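Tol-Pal system protein TolB (Acinetobacter baumannii, PDB 7MX5) is the periplasmic component of the Tol-Pal system, and probably takes part in outer membrane invagination during division and in keeping that membrane intact. Local coordinates at residues 175-178 with 183-186; 188-191 with 196-199; 207-212 with 246-251; 373-376 with 381-384; 120-123 with 127-130. All coordinates share one frame; numbering follows the deposited sequence.

Interaction 1 of 5, residues 175-178 with 183-186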
# COMPACT_ATOMS: atom_id res chain seq x y z
N PRO A 175 11.15 -3.23 -4.30
CA PRO A 175 11.19 -3.04 -2.85
C PRO A 175 10.20 -3.98 -2.17
O PRO A 175 9.04 -4.09 -2.59
CB PRO A 175 10.80 -1.57 -2.65
CG PRO A 175 10.64 -0.98 -4.01
CD PRO A 175 10.52 -2.09 -5.00
N ALA A 176 10.66 -4.66 -1.13
CA ALA A 176 9.85 -5.63 -0.39
C ALA A 176 9.94 -5.33 1.10
O ALA A 176 11.04 -5.15 1.63
CB ALA A 176 10.29 -7.06 -0.67
N TRP A 177 8.79 -5.29 1.76
CA TRP A 177 8.72 -4.93 3.17
C TRP A 177 8.92 -6.16 4.05
O TRP A 177 8.34 -7.21 3.79
CB TRP A 177 7.38 -4.27 3.49
CG TRP A 177 7.30 -2.83 3.09
CD1 TRP A 177 6.75 -2.33 1.95
CD2 TRP A 177 7.79 -1.71 3.84
NE1 TRP A 177 6.87 -0.96 1.94
CE2 TRP A 177 7.50 -0.56 3.09
CE3 TRP A 177 8.44 -1.58 5.07
CZ2 TRP A 177 7.84 0.72 3.52
CZ3 TRP A 177 8.78 -0.31 5.50
CH2 TRP A 177 8.48 0.82 4.73
N THR A 178 9.74 -6.01 5.08
CA THR A 178 9.89 -7.06 6.07
C THR A 178 8.60 -7.17 6.89
O THR A 178 7.86 -6.19 7.03
CB THR A 178 11.10 -6.76 6.97
OG1 THR A 178 12.04 -7.84 6.87
CG2 THR A 178 10.70 -6.57 8.42
N LYS A 183 12.45 -3.25 8.40
CA LYS A 183 13.49 -3.27 7.39
C LYS A 183 12.86 -3.35 6.01
O LYS A 183 11.71 -3.79 5.85
CB LYS A 183 14.45 -4.45 7.60
CG LYS A 183 15.20 -4.42 8.92
CD LYS A 183 16.32 -5.44 8.95
CE LYS A 183 17.22 -5.23 10.16
NZ LYS A 183 16.73 -5.95 11.36
N ILE A 184 13.61 -2.92 5.01
CA ILE A 184 13.18 -2.99 3.62
C ILE A 184 14.29 -3.65 2.80
O ILE A 184 15.48 -3.45 3.08
CB ILE A 184 12.83 -1.60 3.05
CG1 ILE A 184 12.21 -1.73 1.66
CG2 ILE A 184 14.05 -0.69 3.02
CD1 ILE A 184 10.96 -0.91 1.47
N ALA A 185 13.89 -4.44 1.82
CA ALA A 185 14.82 -5.09 0.91
C ALA A 185 14.57 -4.60 -0.51
O ALA A 185 13.49 -4.11 -0.84
CB ALA A 185 14.70 -6.61 0.96
N TYR A 186 15.59 -4.75 -1.35
CA TYR A 186 15.53 -4.26 -2.72
C TYR A 186 16.65 -4.90 -3.52
O TYR A 186 17.63 -5.41 -2.96
CB TYR A 186 15.63 -2.73 -2.78
CG TYR A 186 16.83 -2.18 -2.05
CD1 TYR A 186 18.05 -2.00 -2.70
CD2 TYR A 186 16.76 -1.84 -0.70
CE1 TYR A 186 19.15 -1.50 -2.03
CE2 TYR A 186 17.85 -1.34 -0.03
CZ TYR A 186 19.05 -1.17 -0.70
OH TYR A 186 20.14 -0.67 -0.04
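Over one face of the Trp177 indole lies the terminal methyl of Ile184, CD1, which sits 4.0 Å from the centroid of the five-membered ring and 17° from its normal. This is a CH-pi contact, with Ile184 CD1 closest to Trp177 CE2 at 3.8 Å. Lys183 O approaches the same indole obliquely, near CE3, and the ring nitrogen NE1 makes a weak hydrogen bond to Ala396 O. The methyl gets there because Ile184 CG1 is anti to its own backbone N (chi1 -173°), which carries the longer branch across toward the neighbouring strand; CD1 also reaches Pro175 CB at 4.2 Å. Trp177 and Ile184 form a non-hydrogen-bonded pair of an antiparallel hairpin, and their side chains share one side of the sheet. Ala176 and Ala185 project from the other side as a hydrogen-bonded pair, closed by Ala176 N to Ala185 O and by Ala185 N to Ala176 O, each 2.9 Å long. Ala185 O also receives a CA-H...O contact from Pro175 CA at 3.2 Å. Toward the turn, Thr178 N donates to Lys183 O at 3.1 Å, so the pairing continues one residue past the end of the first strand. Strands 172-177 and 183-188 are the first two of a four-stranded antiparallel propeller blade, in which 195-200 follows 183-188. The Trp177 and Ile184 side packs on Ala137 of strand 135-141 and Ile154 of strand 150-156 in the adjoining sheet, while Ile184 bonds through its backbone to Gln199 and Tyr186 to Tyr197, both of strand 195-200.

Interaction 2 of 5, residues 188-191 with 196-199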
# COMPACT_ATOMS: atom_id res chain seq x y z
N SER A 188 19.55 -4.10 -6.17
CA SER A 188 20.35 -2.97 -6.59
C SER A 188 21.40 -3.42 -7.60
O SER A 188 21.96 -4.51 -7.48
CB SER A 188 21.03 -2.29 -5.40
OG SER A 188 21.88 -1.24 -5.83
N PHE A 189 21.66 -2.57 -8.59
CA PHE A 189 22.71 -2.79 -9.57
C PHE A 189 23.82 -1.75 -9.45
O PHE A 189 24.58 -1.55 -10.41
CB PHE A 189 22.14 -2.79 -10.99
CG PHE A 189 21.24 -3.96 -11.28
CD1 PHE A 189 19.97 -4.04 -10.73
CD2 PHE A 189 21.66 -4.98 -12.12
CE1 PHE A 189 19.14 -5.11 -11.01
CE2 PHE A 189 20.84 -6.05 -12.41
CZ PHE A 189 19.58 -6.12 -11.85
N GLU A 190 23.93 -1.07 -8.30
CA GLU A 190 24.97 -0.06 -8.11
C GLU A 190 26.35 -0.63 -8.40
O GLU A 190 27.23 0.09 -8.90
CB GLU A 190 24.90 0.52 -6.69
CG GLU A 190 25.33 -0.44 -5.59
CD GLU A 190 24.80 -0.03 -4.23
OE1 GLU A 190 23.57 -0.13 -4.01
OE2 GLU A 190 25.61 0.40 -3.38
N THR A 191 26.56 -1.90 -8.10
CA THR A 191 27.62 -2.69 -8.70
C THR A 191 26.99 -3.57 -9.77
O THR A 191 25.86 -4.04 -9.61
CB THR A 191 28.35 -3.55 -7.66
OG1 THR A 191 27.65 -4.79 -7.49
CG2 THR A 191 28.42 -2.82 -6.32
N ILE A 196 20.63 -8.46 -3.66
CA ILE A 196 19.49 -8.17 -2.79
C ILE A 196 20.03 -7.67 -1.46
O ILE A 196 20.72 -8.40 -0.74
CB ILE A 196 18.61 -9.41 -2.60
CG1 ILE A 196 17.83 -9.72 -3.88
CG2 ILE A 196 17.66 -9.21 -1.43
CD1 ILE A 196 17.00 -10.98 -3.80
N TYR A 197 19.73 -6.41 -1.14
CA TYR A 197 20.16 -5.80 0.10
C TYR A 197 19.02 -5.81 1.11
O TYR A 197 17.85 -5.85 0.75
CB TYR A 197 20.63 -4.36 -0.13
CG TYR A 197 21.89 -4.24 -0.95
CD1 TYR A 197 21.85 -4.22 -2.34
CD2 TYR A 197 23.13 -4.14 -0.33
CE1 TYR A 197 23.01 -4.10 -3.09
CE2 TYR A 197 24.29 -4.02 -1.08
CZ TYR A 197 24.22 -4.01 -2.45
OH TYR A 197 25.38 -3.90 -3.20
N LEU A 198 19.38 -5.79 2.40
CA LEU A 198 18.42 -5.69 3.49
C LEU A 198 18.80 -4.49 4.34
O LEU A 198 19.85 -4.50 4.99
CB LEU A 198 18.39 -6.97 4.32
CG LEU A 198 17.21 -7.09 5.29
CD1 LEU A 198 15.90 -6.80 4.57
CD2 LEU A 198 17.18 -8.46 5.94
N GLN A 199 17.95 -3.47 4.34
CA GLN A 199 18.28 -2.17 4.93
C GLN A 199 17.48 -1.96 6.21
O GLN A 199 16.24 -1.95 6.18
CB GLN A 199 18.00 -1.05 3.93
CG GLN A 199 18.48 0.32 4.39
CD GLN A 199 19.05 1.14 3.25
OE1 GLN A 199 19.46 0.60 2.22
NE2 GLN A 199 19.08 2.46 3.42
O HOH W 1 27.12 -5.89 -4.34
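Ser188, at the end of its strand, turns its CB onto the Tyr197 ring, 3.5 Å from CE1 and oblique to the ring plane. Its hydroxyl is occupied locally: with OG anti to the backbone N (chi1 176°), it accepts from Glu190 N at 3.2 Å in an ST turn and donates to Glu190 OE1 at 2.7 Å, using the anti lone pair of that oxygen. The Glu190 chain crosses the tyrosine at a slant, its carboxylate plane turned 21° from the ring plane, with Glu190 CD 4.0 Å from Tyr197 OH. Arg206 makes a salt bridge with Glu190 OE1 and a cation-pi contact with the Tyr197 ring, so one guanidinium connects both sides of the contact and OE1 is gripped by Arg206 as well as by Ser188. Such pairing would probably stabilise the charged carboxylate. At Thr191, CG2 comes within 4.5 Å of Tyr197 OH, and a water bridges the two residues, 2.9 Å from that phenol oxygen but weakly bonded to Thr191 OG1. Ser188, Glu190 and Thr191 thus all meet the one tyrosine. An ST turn leading out of strand 183-188, with the loop folded back on strand 195-200, makes this the connection between successive antiparallel strands of a beta-propeller blade.

Interaction 3 of 5, residues 207-212 with 246-251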
# COMPACT_ATOMS: atom_id res chain seq x y z
N GLU A 207 22.82 -4.74 4.48
CA GLU A 207 23.64 -5.95 4.37
C GLU A 207 23.22 -6.69 3.11
O GLU A 207 22.06 -6.67 2.71
CB GLU A 207 23.49 -6.85 5.60
CG GLU A 207 22.08 -7.34 5.84
CD GLU A 207 22.03 -8.56 6.75
OE1 GLU A 207 22.93 -9.42 6.63
OE2 GLU A 207 21.10 -8.65 7.57
N VAL A 208 24.19 -7.35 2.48
CA VAL A 208 23.93 -8.11 1.26
C VAL A 208 23.31 -9.44 1.64
O VAL A 208 23.92 -10.26 2.34
CB VAL A 208 25.22 -8.32 0.45
CG1 VAL A 208 24.99 -9.38 -0.62
CG2 VAL A 208 25.64 -7.02 -0.19
N ILE A 209 22.08 -9.67 1.17
CA ILE A 209 21.43 -10.95 1.40
C ILE A 209 21.95 -12.00 0.43
O ILE A 209 22.40 -13.08 0.83
CB ILE A 209 19.90 -10.79 1.29
CG1 ILE A 209 19.35 -10.08 2.54
CG2 ILE A 209 19.24 -12.13 1.14
CD1 ILE A 209 19.65 -10.80 3.83
N THR A 210 21.92 -11.70 -0.87
CA THR A 210 22.48 -12.58 -1.88
C THR A 210 22.92 -11.75 -3.08
O THR A 210 22.45 -10.63 -3.29
CB THR A 210 21.48 -13.66 -2.31
OG1 THR A 210 22.16 -14.67 -3.08
CG2 THR A 210 20.37 -13.06 -3.16
N SER A 211 23.83 -12.32 -3.87
CA SER A 211 24.37 -11.64 -5.04
C SER A 211 25.14 -12.60 -5.94
O SER A 211 26.17 -13.15 -5.53
CB SER A 211 25.29 -10.50 -4.61
OG SER A 211 25.64 -9.67 -5.71
N PHE A 212 24.66 -12.81 -7.16
CA PHE A 212 25.36 -13.64 -8.13
C PHE A 212 24.93 -13.23 -9.53
O PHE A 212 24.30 -12.18 -9.73
CB PHE A 212 25.11 -15.13 -7.86
CG PHE A 212 23.68 -15.47 -7.57
CD1 PHE A 212 22.80 -15.74 -8.61
CD2 PHE A 212 23.22 -15.54 -6.27
CE1 PHE A 212 21.48 -16.05 -8.34
CE2 PHE A 212 21.90 -15.86 -6.00
CZ PHE A 212 21.03 -16.11 -7.04
N SER A 246 19.05 -17.44 8.50
CA SER A 246 20.06 -17.69 9.52
C SER A 246 21.39 -18.09 8.89
O SER A 246 22.45 -17.57 9.27
CB SER A 246 19.58 -18.78 10.48
OG SER A 246 19.48 -20.03 9.83
N THR A 247 21.37 -19.01 7.92
CA THR A 247 22.58 -19.56 7.34
C THR A 247 22.77 -19.21 5.87
O THR A 247 23.76 -19.64 5.27
CB THR A 247 22.59 -21.09 7.51
OG1 THR A 247 21.85 -21.44 8.68
CG2 THR A 247 24.02 -21.61 7.66
N ARG A 248 21.86 -18.43 5.27
CA ARG A 248 21.93 -18.02 3.85
C ARG A 248 21.87 -19.22 2.93
O ARG A 248 22.35 -19.20 1.79
CB ARG A 248 23.18 -17.20 3.55
CG ARG A 248 22.89 -15.73 3.40
CD ARG A 248 22.33 -15.14 4.67
NE ARG A 248 22.45 -13.69 4.67
CZ ARG A 248 22.49 -12.94 5.76
NH1 ARG A 248 22.43 -13.48 6.97
NH2 ARG A 248 22.61 -11.62 5.64
N GLN A 249 21.26 -20.25 3.48
CA GLN A 249 20.96 -21.48 2.78
C GLN A 249 19.95 -21.33 1.63
O GLN A 249 18.76 -21.14 1.88
CB GLN A 249 20.44 -22.52 3.77
CG GLN A 249 20.23 -23.90 3.17
CD GLN A 249 19.88 -24.94 4.21
OE1 GLN A 249 19.88 -24.66 5.41
NE2 GLN A 249 19.58 -26.16 3.76
N VAL A 250 20.41 -21.47 0.37
CA VAL A 250 19.52 -21.32 -0.78
C VAL A 250 19.30 -22.68 -1.46
O VAL A 250 20.25 -23.44 -1.67
CB VAL A 250 20.04 -20.30 -1.81
CG1 VAL A 250 19.93 -18.89 -1.26
CG2 VAL A 250 21.47 -20.60 -2.22
N LYS A 251 18.04 -22.98 -1.78
CA LYS A 251 17.71 -24.17 -2.55
C LYS A 251 16.39 -23.92 -3.28
O LYS A 251 15.49 -23.27 -2.75
CB LYS A 251 17.62 -25.42 -1.67
CG LYS A 251 18.55 -26.54 -2.13
CD LYS A 251 18.20 -27.01 -3.53
CE LYS A 251 19.30 -26.67 -4.54
NZ LYS A 251 19.83 -27.87 -5.22
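Arg248 and Glu207 join two neighbouring blades of the beta-propeller through a salt bridge between Arg248 NH2 and Glu207 OE1. The modelled separation is too short to be taken at face value, although the two groups are oppositely charged and suitably placed for a salt bridge. The carboxylate meets the guanidinium at its edge, near the guanidinium plane, although the two flat groups are turned 59° against each other. Beside this charged pair, Ile209 CD1 lies 3.6 Å from Arg248 NH2 and 4.0 Å from Arg248 CZ, coming in obliquely, and the two side chains run at about a right angle. The arginine chain bends at chi2 (62°) and then extends toward the strand, its NH1 making a weak hydrogen bond back to Leu245 O. Further out, Met243 of strand 239-244, in the second blade, touches both Ile209 and Arg248. In the first blade, Glu207 is held by backbone pairing with Leu198, and Ile209 and Thr210 both face Ile196 in a classic beta bulge. At the bulge the backbone of Ile209 also approaches the arginine, its carbonyl oxygen O lying in the guanidinium plane at the edge, 3.9 Å from Arg248 NE.

Interaction 4 of 5, residues 373-376 with 381-384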
# COMPACT_ATOMS: atom_id res chain seq x y z
N SER A 373 -1.21 4.79 -8.50
CA SER A 373 -2.64 4.91 -8.31
C SER A 373 -3.08 4.03 -7.15
O SER A 373 -2.63 2.89 -7.03
CB SER A 373 -3.41 4.52 -9.58
OG SER A 373 -3.57 5.64 -10.44
N ILE A 374 -3.95 4.57 -6.30
CA ILE A 374 -4.52 3.84 -5.18
C ILE A 374 -6.02 3.73 -5.41
O ILE A 374 -6.70 4.74 -5.60
CB ILE A 374 -4.21 4.51 -3.83
CG1 ILE A 374 -2.79 4.17 -3.38
CG2 ILE A 374 -5.21 4.07 -2.78
CD1 ILE A 374 -2.15 5.24 -2.54
N MET A 375 -6.53 2.50 -5.42
CA MET A 375 -7.93 2.24 -5.69
C MET A 375 -8.54 1.42 -4.57
O MET A 375 -7.89 0.54 -4.01
CB MET A 375 -8.11 1.50 -7.02
CG MET A 375 -8.49 2.41 -8.17
SD MET A 375 -9.29 1.57 -9.54
CE MET A 375 -10.95 1.38 -8.90
N SER A 376 -9.79 1.72 -4.24
CA SER A 376 -10.55 0.86 -3.35
C SER A 376 -10.85 -0.46 -4.05
O SER A 376 -11.06 -0.51 -5.26
CB SER A 376 -11.85 1.54 -2.92
OG SER A 376 -12.68 1.81 -4.03
N PHE A 381 -13.32 4.21 -5.81
CA PHE A 381 -12.43 5.27 -5.36
C PHE A 381 -11.10 5.14 -6.09
O PHE A 381 -10.47 4.07 -6.05
CB PHE A 381 -12.21 5.20 -3.85
CG PHE A 381 -11.36 6.32 -3.32
CD1 PHE A 381 -11.89 7.58 -3.13
CD2 PHE A 381 -10.02 6.11 -3.05
CE1 PHE A 381 -11.11 8.61 -2.65
CE2 PHE A 381 -9.23 7.14 -2.57
CZ PHE A 381 -9.78 8.39 -2.38
N ARG A 382 -10.69 6.21 -6.76
CA ARG A 382 -9.37 6.28 -7.37
C ARG A 382 -8.59 7.43 -6.75
O ARG A 382 -9.13 8.53 -6.55
CB ARG A 382 -9.43 6.44 -8.89
CG ARG A 382 -8.42 5.56 -9.60
CD ARG A 382 -8.40 5.79 -11.10
NE ARG A 382 -9.51 5.12 -11.77
CZ ARG A 382 -10.43 5.75 -12.49
NH1 ARG A 382 -10.39 7.06 -12.67
NH2 ARG A 382 -11.41 5.04 -13.04
N MET A 383 -7.32 7.17 -6.45
CA MET A 383 -6.41 8.12 -5.84
C MET A 383 -5.12 8.09 -6.63
O MET A 383 -4.56 7.01 -6.87
CB MET A 383 -6.17 7.75 -4.37
CG MET A 383 -6.13 8.92 -3.42
SD MET A 383 -5.93 8.37 -1.71
CE MET A 383 -4.15 8.18 -1.61
N ASN A 384 -4.64 9.25 -7.05
CA ASN A 384 -3.47 9.34 -7.91
C ASN A 384 -2.30 9.95 -7.16
O ASN A 384 -2.45 10.95 -6.44
CB ASN A 384 -3.77 10.16 -9.17
CG ASN A 384 -4.54 9.37 -10.20
OD1 ASN A 384 -4.40 8.15 -10.29
ND2 ASN A 384 -5.34 10.06 -11.00
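A beta hairpin of strands 369-376 and 382-386 pairs Ile374 with Met383 in an antiparallel sheet, to which strand 6-9, from the N-terminal end of the chain, adds next to 382-386. Ile374 and Met383 form the hydrogen-bonded pair, each backbone N reaching the other's O; the bond from Ile374 N is nearly straight (172°), that from Met383 N more bent (132°). Their side chains lie side by side and point the same way, ending in contact between Ile374 CD1 and Met383 CE at 3.7 Å. The other side of the sheet carries Ser373, Met375, Arg382 and Asn384. Here Met375 CG packs on Arg382 CG at 3.5 Å, the two chains running alongside each other, while Met375 SD lies at the edge of the guanidinium. Strand 359-366 flanks the hairpin on its other side through Tyr362 and Val360. Near the turn, Ser376 N donates to Phe381 O at 3.0 Å, and Phe381 N returns a bond to Ser376 OG, which is also hydrogen-bonded to Asp378. At the far end the Ser373 hydroxyl donates to the amide oxygen of Asn384, OG to OD1 being 2.6 Å with a C=O...donor angle of 168°.

Interaction 5 of 5, residues 120-123 with 127-130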
# COMPACT_ATOMS: atom_id res chain seq x y z
N ALA A 120 -8.71 6.42 13.57
CA ALA A 120 -9.68 6.08 14.61
C ALA A 120 -11.10 6.38 14.16
O ALA A 120 -12.03 5.63 14.48
CB ALA A 120 -9.36 6.84 15.90
N ILE A 121 -11.30 7.47 13.41
CA ILE A 121 -12.62 7.79 12.88
C ILE A 121 -13.07 6.71 11.90
O ILE A 121 -14.22 6.26 11.94
CB ILE A 121 -12.62 9.18 12.23
CG1 ILE A 121 -12.35 10.27 13.27
CG2 ILE A 121 -13.93 9.44 11.51
CD1 ILE A 121 -12.24 11.66 12.69
N TYR A 122 -12.17 6.29 11.02
CA TYR A 122 -12.51 5.25 10.04
C TYR A 122 -12.89 3.95 10.72
O TYR A 122 -13.88 3.31 10.35
CB TYR A 122 -11.32 5.04 9.10
CG TYR A 122 -11.57 4.08 7.96
CD1 TYR A 122 -12.08 4.52 6.75
CD2 TYR A 122 -11.27 2.73 8.10
CE1 TYR A 122 -12.30 3.64 5.70
CE2 TYR A 122 -11.49 1.84 7.06
CZ TYR A 122 -12.00 2.30 5.86
OH TYR A 122 -12.22 1.42 4.83
N GLN A 123 -12.12 3.54 11.74
CA GLN A 123 -12.41 2.29 12.43
C GLN A 123 -13.72 2.38 13.21
O GLN A 123 -14.45 1.39 13.31
CB GLN A 123 -11.25 1.94 13.36
CG GLN A 123 -11.34 0.55 13.97
CD GLN A 123 -10.07 0.15 14.68
OE1 GLN A 123 -9.76 0.68 15.75
NE2 GLN A 123 -9.32 -0.78 14.10
N GLY A 127 -15.57 -0.35 11.39
CA GLY A 127 -15.03 -1.53 12.04
C GLY A 127 -13.78 -2.09 11.41
O GLY A 127 -13.38 -3.21 11.75
N ILE A 128 -13.16 -1.35 10.50
CA ILE A 128 -11.97 -1.79 9.79
C ILE A 128 -10.83 -0.86 10.17
O ILE A 128 -11.03 0.36 10.20
CB ILE A 128 -12.17 -1.79 8.26
CG1 ILE A 128 -13.31 -2.74 7.87
CG2 ILE A 128 -10.89 -2.19 7.54
CD1 ILE A 128 -13.78 -2.57 6.44
N PRO A 129 -9.64 -1.37 10.49
CA PRO A 129 -8.52 -0.48 10.84
C PRO A 129 -8.21 0.49 9.71
O PRO A 129 -8.11 0.11 8.54
CB PRO A 129 -7.36 -1.45 11.09
CG PRO A 129 -7.97 -2.78 11.30
CD PRO A 129 -9.33 -2.79 10.70
N GLY A 130 -8.06 1.76 10.07
CA GLY A 130 -7.69 2.77 9.10
C GLY A 130 -6.27 2.59 8.60
O GLY A 130 -5.41 2.02 9.26
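Tyr122 and Ile128 lie side by side and point the same way, Tyr122 CE2 resting 3.9 Å from Ile128 CB. The tyrosine ring turns an edge to the backbone, with Ile128 O near its plane and 3.2 Å from CD2, while Gly130 CA approaches obliquely at 3.7 Å from the same CD2. With CG anti to the backbone N (chi1 -175°), the ring is carried toward residues 128-130. Gln123 takes a different course: its extended side chain crosses Pro129 obliquely and brings NE2 to 3.4 Å from Pro129 CA and 3.7 Å from Pro129 CB. The same Ile128 O also meets Gln123 CA at 3.3 Å in a CA-H...O contact. The backbones join where helix 110-126 ends: Gly127 N donates to Gln123 O at 2.8 Å, from above the carbonyl plane and with a bent N-H...O angle of 140°. Gly127 is the first residue to leave helical geometry, with positive phi. Outside the pair, Asn356 bonds to Pro129 O and touches Ile128. The chemistry is therefore mixed: one bent backbone bond closes the helix end, while Ile128 O receives the CA-H of Gln123 and lies at the ring edge of Tyr122, approaches that are probably weakly favourable.

From the N terminus, interaction 5 comes first, folding the exit of helix 110-126 back on its last turns before the chain enters the propeller. Interaction 1 then closes the four-residue turn of one hairpin, and interaction 2 the next loop of the same four-stranded sheet; the two touch through strands 183-188 and 195-200. Interaction 3 spans 33 residues and links that sheet's last strand to the turn leading into the last strand of the following blade, touching interaction 2 at Ile196 and Ile209. Interaction 4 closes the late hairpin 369-386, whose sheet also takes in strand 6-9 from the start of the chain. All five lie in series: none nests within or crosses another.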